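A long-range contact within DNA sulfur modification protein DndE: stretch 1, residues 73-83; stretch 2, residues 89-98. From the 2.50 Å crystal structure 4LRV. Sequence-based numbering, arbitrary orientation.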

ATOM      1  N   ALA A  73      12.560  -0.332  16.276  1.00 15.05           N
ATOM      2  CA  ALA A  73      13.412   0.816  16.028  1.00 14.91           C
ATOM      3  C   ALA A  73      13.092   1.949  16.998  1.00 14.81           C
ATOM      4  O   ALA A  73      13.982   2.454  17.678  1.00 14.77           O
ATOM      5  CB  ALA A  73      13.256   1.290  14.591  1.00 15.04           C
ATOM      6  N   THR A  74      11.818   2.342  17.055  1.00 14.55           N
ATOM      7  CA  THR A  74      11.375   3.387  17.966  1.00 14.40           C
ATOM      8  C   THR A  74      11.816   3.088  19.402  1.00 14.57           C
ATOM      9  O   THR A  74      12.499   3.908  20.021  1.00 14.55           O
ATOM     10  CB  THR A  74       9.831   3.597  17.923  1.00 14.22           C
ATOM     11  OG1 THR A  74       9.418   3.879  16.582  1.00 13.74           O
ATOM     12  CG2 THR A  74       9.425   4.752  18.830  1.00 13.45           C
ATOM     13  N   GLU A  75      11.441   1.917  19.915  1.00 14.65           N
ATOM     14  CA  GLU A  75      11.795   1.549  21.286  1.00 15.53           C
ATOM     15  C   GLU A  75      13.304   1.541  21.529  1.00 15.17           C
ATOM     16  O   GLU A  75      13.742   1.786  22.647  1.00 15.18           O
ATOM     17  CB  GLU A  75      11.165   0.210  21.710  1.00 16.18           C
ATOM     18  CG  GLU A  75       9.633   0.190  21.646  1.00 19.42           C
ATOM     19  CD  GLU A  75       8.989  -0.616  22.775  1.00 24.26           C
ATOM     20  OE1 GLU A  75       8.658  -1.807  22.564  1.00 25.87           O
ATOM     21  OE2 GLU A  75       8.809  -0.055  23.883  1.00 26.59           O
ATOM     22  N   LEU A  76      14.099   1.282  20.491  1.00 15.25           N
ATOM     23  CA  LEU A  76      15.559   1.240  20.645  1.00 15.66           C
ATOM     24  C   LEU A  76      16.128   2.651  20.686  1.00 15.63           C
ATOM     25  O   LEU A  76      17.027   2.958  21.468  1.00 15.80           O
ATOM     26  CB  LEU A  76      16.215   0.412  19.534  1.00 16.09           C
ATOM     27  CG  LEU A  76      17.671  -0.086  19.655  1.00 17.05           C
ATOM     28  CD1 LEU A  76      18.628   0.766  18.883  1.00 18.11           C
ATOM     29  CD2 LEU A  76      18.150  -0.278  21.086  1.00 17.34           C
ATOM     30  N   VAL A  77      15.583   3.522  19.851  1.00 15.32           N
ATOM     31  CA  VAL A  77      15.950   4.926  19.896  1.00 14.75           C
ATOM     32  C   VAL A  77      15.618   5.536  21.268  1.00 14.48           C
ATOM     33  O   VAL A  77      16.462   6.181  21.890  1.00 14.40           O
ATOM     34  CB  VAL A  77      15.269   5.713  18.775  1.00 14.39           C
ATOM     35  CG1 VAL A  77      15.507   7.203  18.961  1.00 14.29           C
ATOM     36  CG2 VAL A  77      15.794   5.250  17.431  1.00 13.82           C
ATOM     37  N   LEU A  78      14.398   5.305  21.740  1.00 14.07           N
ATOM     38  CA  LEU A  78      13.976   5.820  23.043  1.00 13.95           C
ATOM     39  C   LEU A  78      14.849   5.301  24.189  1.00 14.25           C
ATOM     40  O   LEU A  78      15.143   6.024  25.145  1.00 14.34           O
ATOM     41  CB  LEU A  78      12.498   5.500  23.304  1.00 13.22           C
ATOM     42  CG  LEU A  78      11.516   6.464  22.651  1.00 12.86           C
ATOM     43  CD1 LEU A  78      10.101   5.905  22.728  1.00 12.92           C
ATOM     44  CD2 LEU A  78      11.597   7.858  23.293  1.00 11.46           C
ATOM     45  N   LYS A  79      15.260   4.045  24.098  1.00 14.81           N
ATOM     46  CA  LYS A  79      16.061   3.468  25.155  1.00 15.57           C
ATOM     47  C   LYS A  79      17.431   4.149  25.184  1.00 15.77           C
ATOM     48  O   LYS A  79      17.930   4.496  26.254  1.00 15.96           O
ATOM     49  CB  LYS A  79      16.186   1.960  24.955  1.00 16.01           C
ATOM     50  CG  LYS A  79      16.940   1.233  26.040  1.00 17.10           C
ATOM     51  CD  LYS A  79      17.139  -0.212  25.640  1.00 20.28           C
ATOM     52  CE  LYS A  79      17.247  -1.122  26.851  1.00 23.66           C
ATOM     53  NZ  LYS A  79      16.001  -1.069  27.685  1.00 25.94           N
HETATM   54  N   MSE A  80      18.016   4.364  24.010  1.00 15.89           N
HETATM   55  CA  MSE A  80      19.341   4.982  23.913  1.00 16.98           C
HETATM   56  C   MSE A  80      19.342   6.477  24.244  1.00 16.37           C
HETATM   57  O   MSE A  80      20.294   6.976  24.845  1.00 16.37           O
HETATM   58  CB  MSE A  80      19.961   4.750  22.533  1.00 17.65           C
HETATM   59  CG  MSE A  80      20.228   3.300  22.227  1.00 24.06           C
HETATM   60 SE   MSE A  80      21.217   3.022  20.562  1.00 39.58          SE
HETATM   61  CE  MSE A  80      22.828   4.028  20.997  1.00 33.98           C
ATOM     62  N   LEU A  81      18.292   7.190  23.840  1.00 15.61           N
ATOM     63  CA  LEU A  81      18.211   8.618  24.125  1.00 14.85           C
ATOM     64  C   LEU A  81      17.803   8.875  25.554  1.00 14.68           C
ATOM     65  O   LEU A  81      18.174   9.907  26.104  1.00 15.27           O
ATOM     66  CB  LEU A  81      17.241   9.342  23.188  1.00 14.64           C
ATOM     67  CG  LEU A  81      17.545   9.440  21.693  1.00 13.62           C
ATOM     68  CD1 LEU A  81      16.329   9.993  20.985  1.00 12.11           C
ATOM     69  CD2 LEU A  81      18.745  10.312  21.441  1.00 13.66           C
ATOM     70  N   TYR A  82      17.066   7.936  26.153  1.00 14.46           N
ATOM     71  CA  TYR A  82      16.453   8.135  27.474  1.00 14.58           C
ATOM     72  C   TYR A  82      16.665   6.977  28.481  1.00 15.27           C
ATOM     73  O   TYR A  82      15.711   6.464  29.076  1.00 14.93           O
ATOM     74  CB  TYR A  82      14.968   8.497  27.295  1.00 14.17           C
ATOM     75  CG  TYR A  82      14.801   9.714  26.412  1.00 13.00           C
ATOM     76  CD1 TYR A  82      15.108  10.985  26.893  1.00 12.90           C
ATOM     77  CD2 TYR A  82      14.399   9.593  25.087  1.00 11.59           C
ATOM     78  CE1 TYR A  82      14.992  12.106  26.086  1.00 12.66           C
ATOM     79  CE2 TYR A  82      14.296  10.709  24.265  1.00 11.25           C
ATOM     80  CZ  TYR A  82      14.587  11.959  24.777  1.00 11.80           C
ATOM     81  OH  TYR A  82      14.490  13.078  23.991  1.00 11.22           O
ATOM     82  N   PRO A  83      17.934   6.599  28.712  1.00 16.06           N
ATOM     83  CA  PRO A  83      18.258   5.390  29.490  1.00 16.73           C
ATOM     84  C   PRO A  83      17.719   5.399  30.920  1.00 17.78           C
ATOM     85  O   PRO A  83      17.348   4.335  31.459  1.00 17.79           O
ATOM     86  CB  PRO A  83      19.798   5.359  29.491  1.00 16.57           C
ATOM     87  CG  PRO A  83      20.239   6.753  29.147  1.00 16.12           C
ATOM     88  CD  PRO A  83      19.141   7.329  28.276  1.00 16.20           C
ATOM     89  N   ALA A  89       7.642   8.522  32.025  1.00 17.74           N
ATOM     90  CA  ALA A  89       8.441   9.571  31.390  1.00 16.90           C
ATOM     91  C   ALA A  89       8.780   9.271  29.922  1.00 16.50           C
ATOM     92  O   ALA A  89       8.903  10.198  29.117  1.00 16.33           O
ATOM     93  CB  ALA A  89       9.706   9.856  32.199  1.00 16.36           C
ATOM     94  N   LEU A  90       8.927   7.988  29.587  1.00 15.89           N
ATOM     95  CA  LEU A  90       9.170   7.554  28.214  1.00 15.63           C
ATOM     96  C   LEU A  90       8.006   7.888  27.272  1.00 15.21           C
ATOM     97  O   LEU A  90       8.214   8.249  26.109  1.00 14.78           O
ATOM     98  CB  LEU A  90       9.465   6.049  28.166  1.00 15.87           C
ATOM     99  CG  LEU A  90      10.899   5.594  28.444  1.00 16.73           C
ATOM    100  CD1 LEU A  90      10.969   4.100  28.306  1.00 18.08           C
ATOM    101  CD2 LEU A  90      11.922   6.251  27.512  1.00 16.45           C
ATOM    102  N   ILE A  91       6.787   7.763  27.779  1.00 14.95           N
ATOM    103  CA  ILE A  91       5.611   8.174  27.022  1.00 15.21           C
ATOM    104  C   ILE A  91       5.658   9.669  26.723  1.00 15.23           C
ATOM    105  O   ILE A  91       5.463  10.082  25.573  1.00 15.41           O
ATOM    106  CB  ILE A  91       4.286   7.832  27.744  1.00 15.21           C
ATOM    107  CG1 ILE A  91       4.333   6.405  28.301  1.00 14.64           C
ATOM    108  CG2 ILE A  91       3.101   8.005  26.775  1.00 14.28           C
ATOM    109  CD1 ILE A  91       3.296   6.135  29.379  1.00 14.74           C
ATOM    110  N   LYS A  92       5.921  10.473  27.750  1.00 15.27           N
ATOM    111  CA  LYS A  92       6.071  11.921  27.575  1.00 15.48           C
ATOM    112  C   LYS A  92       7.169  12.229  26.547  1.00 14.88           C
ATOM    113  O   LYS A  92       6.986  13.082  25.686  1.00 14.83           O
ATOM    114  CB  LYS A  92       6.387  12.600  28.906  1.00 16.00           C
ATOM    115  CG  LYS A  92       5.222  12.648  29.890  1.00 18.52           C
ATOM    116  CD  LYS A  92       5.681  13.050  31.285  1.00 22.18           C
ATOM    117  CE  LYS A  92       4.495  13.513  32.139  1.00 25.78           C
ATOM    118  NZ  LYS A  92       4.852  13.666  33.584  1.00 27.20           N
ATOM    119  N   ALA A  93       8.291  11.511  26.628  1.00 14.14           N
ATOM    120  CA  ALA A  93       9.401  11.708  25.699  1.00 13.29           C
ATOM    121  C   ALA A  93       9.016  11.375  24.257  1.00 12.70           C
ATOM    122  O   ALA A  93       9.290  12.170  23.358  1.00 12.33           O
ATOM    123  CB  ALA A  93      10.605  10.907  26.130  1.00 13.23           C
ATOM    124  N   TRP A  94       8.379  10.217  24.046  1.00 12.50           N
ATOM    125  CA  TRP A  94       7.864   9.833  22.714  1.00 12.33           C
ATOM    126  C   TRP A  94       6.882  10.885  22.188  1.00 12.18           C
ATOM    127  O   TRP A  94       6.989  11.315  21.049  1.00 12.28           O
ATOM    128  CB  TRP A  94       7.213   8.424  22.710  1.00 12.29           C
ATOM    129  CG  TRP A  94       6.390   8.149  21.445  1.00 11.44           C
ATOM    130  CD1 TRP A  94       6.873   7.886  20.205  1.00 11.23           C
ATOM    131  CD2 TRP A  94       4.952   8.158  21.318  1.00 10.54           C
ATOM    132  NE1 TRP A  94       5.838   7.724  19.312  1.00 10.90           N
ATOM    133  CE2 TRP A  94       4.650   7.887  19.968  1.00 10.05           C
ATOM    134  CE3 TRP A  94       3.895   8.366  22.216  1.00  9.64           C
ATOM    135  CZ2 TRP A  94       3.337   7.818  19.488  1.00 10.55           C
ATOM    136  CZ3 TRP A  94       2.597   8.306  21.742  1.00 10.13           C
ATOM    137  CH2 TRP A  94       2.325   8.028  20.385  1.00 10.64           C
ATOM    138  N   ALA A  95       5.940  11.300  23.030  1.00 12.11           N
ATOM    139  CA  ALA A  95       4.963  12.331  22.665  1.00 12.48           C
ATOM    140  C   ALA A  95       5.601  13.687  22.355  1.00 12.40           C
ATOM    141  O   ALA A  95       5.260  14.324  21.363  1.00 12.31           O
ATOM    142  CB  ALA A  95       3.904  12.477  23.753  1.00 12.17           C
ATOM    143  N   ALA A  96       6.529  14.123  23.200  1.00 12.40           N
ATOM    144  CA  ALA A  96       7.218  15.380  22.975  1.00 12.62           C
ATOM    145  C   ALA A  96       7.908  15.379  21.607  1.00 13.28           C
ATOM    146  O   ALA A  96       7.847  16.377  20.881  1.00 13.50           O
ATOM    147  CB  ALA A  96       8.217  15.654  24.091  1.00 12.34           C
ATOM    148  N   HIS A  97       8.551  14.259  21.264  1.00 12.88           N
ATOM    149  CA  HIS A  97       9.175  14.094  19.966  1.00 12.93           C
ATOM    150  C   HIS A  97       8.188  14.105  18.802  1.00 13.12           C
ATOM    151  O   HIS A  97       8.492  14.639  17.744  1.00 13.02           O
ATOM    152  CB  HIS A  97      10.030  12.824  19.920  1.00 12.89           C
ATOM    153  CG  HIS A  97      11.449  13.044  20.333  1.00 12.45           C
ATOM    154  ND1 HIS A  97      12.009  12.439  21.440  1.00 11.51           N
ATOM    155  CD2 HIS A  97      12.412  13.834  19.804  1.00 11.64           C
ATOM    156  CE1 HIS A  97      13.264  12.832  21.561  1.00 11.70           C
ATOM    157  NE2 HIS A  97      13.533  13.679  20.583  1.00 12.27           N
ATOM    158  N   VAL A  98       7.009  13.519  18.984  1.00 13.46           N
ATOM    159  CA  VAL A  98       6.015  13.560  17.912  1.00 13.70           C
ATOM    160  C   VAL A  98       5.563  15.002  17.687  1.00 14.11           C
ATOM    161  O   VAL A  98       5.496  15.465  16.543  1.00 13.80           O
ATOM    162  CB  VAL A  98       4.830  12.593  18.152  1.00 13.40           C
ATOM    163  CG1 VAL A  98       3.802  12.740  17.054  1.00 13.33           C
ATOM    164  CG2 VAL A  98       5.327  11.163  18.170  1.00 13.20           C
TER

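Two helical segments of DndE, residues 73-81 and 89-98, pack at a steep angle: their N-to-C directions differ by 109°, and their axes approach to 10.9 Å. The backbones come nearest at Leu78 and Leu90, whose CA atoms lie 7.3 Å apart. No hydrogen bond crosses between the stretches; the 344 Å² they bury is held by apolar and aromatic contacts, and the backbone amides are satisfied largely within each helix.

Leu78 is the centre of the contact from the first helix. Its CA-to-CB bond points toward the second helix, and with chi1 at -82° (m) and chi2 at 168° (t) its two methyls are spread over successive residues there. CD1 lies 3.8 Å from Trp94 CB, while CD2 sits 4.3 Å from Ala93 CB.

Leu90 starts less favourably, its CA-to-CB bond directed sideways, but the m,t conformation (-84°, -178°) brings its end closer to the first stretch. Its CD2 methyl reaches 3.8 Å from Tyr82 CB and 4.3 Å from Leu78 CB, and lies 4.0 Å from the carbonyl oxygen Leu78 O. That oxygen is already engaged in the helix, accepting the hydrogen bond from Tyr82 N at 2.9 Å.

Tyr82 is the first residue to leave helical geometry (phi/psi -132°/54°), yet its CA-to-CB bond still points toward the second helix. With chi1 at -56° (m) and chi2 at -74°, the ring presents one face to Ala93: the CB methyl stands 4.1 Å from the ring centroid and only 11° off the normal, a CH-pi arrangement in which the weakly polarised C-H bonds meet the pi cloud. The phenol oxygen finds a hydrogen-bonding partner elsewhere in the structure.

Further along, the rings of Tyr82 and His97 meet rim to rim, with centroids 5.8 Å apart and planes inclined at 58°, so neither lies over the other's face. His97 has chi1 at -90° (m) and chi2 at 117°, which places ND1 3.3 Å from Ala93 O in a weak hydrogen bond, its N-H...O angle being 128°. This bond ties the imidazole back to its own helix, while CE1 also lies 4.2 Å from Leu81 CD1.

Trp94, in the t rotamer (166°), gives its CB to Leu78, and the CD1 corner of its indole lies 4.3 Å from Thr74 CG2, while the six-membered ring runs away from the first helix. The Thr74 hydroxyl is hydrogen-bonded elsewhere in the structure; the methyl makes the approach to the indole.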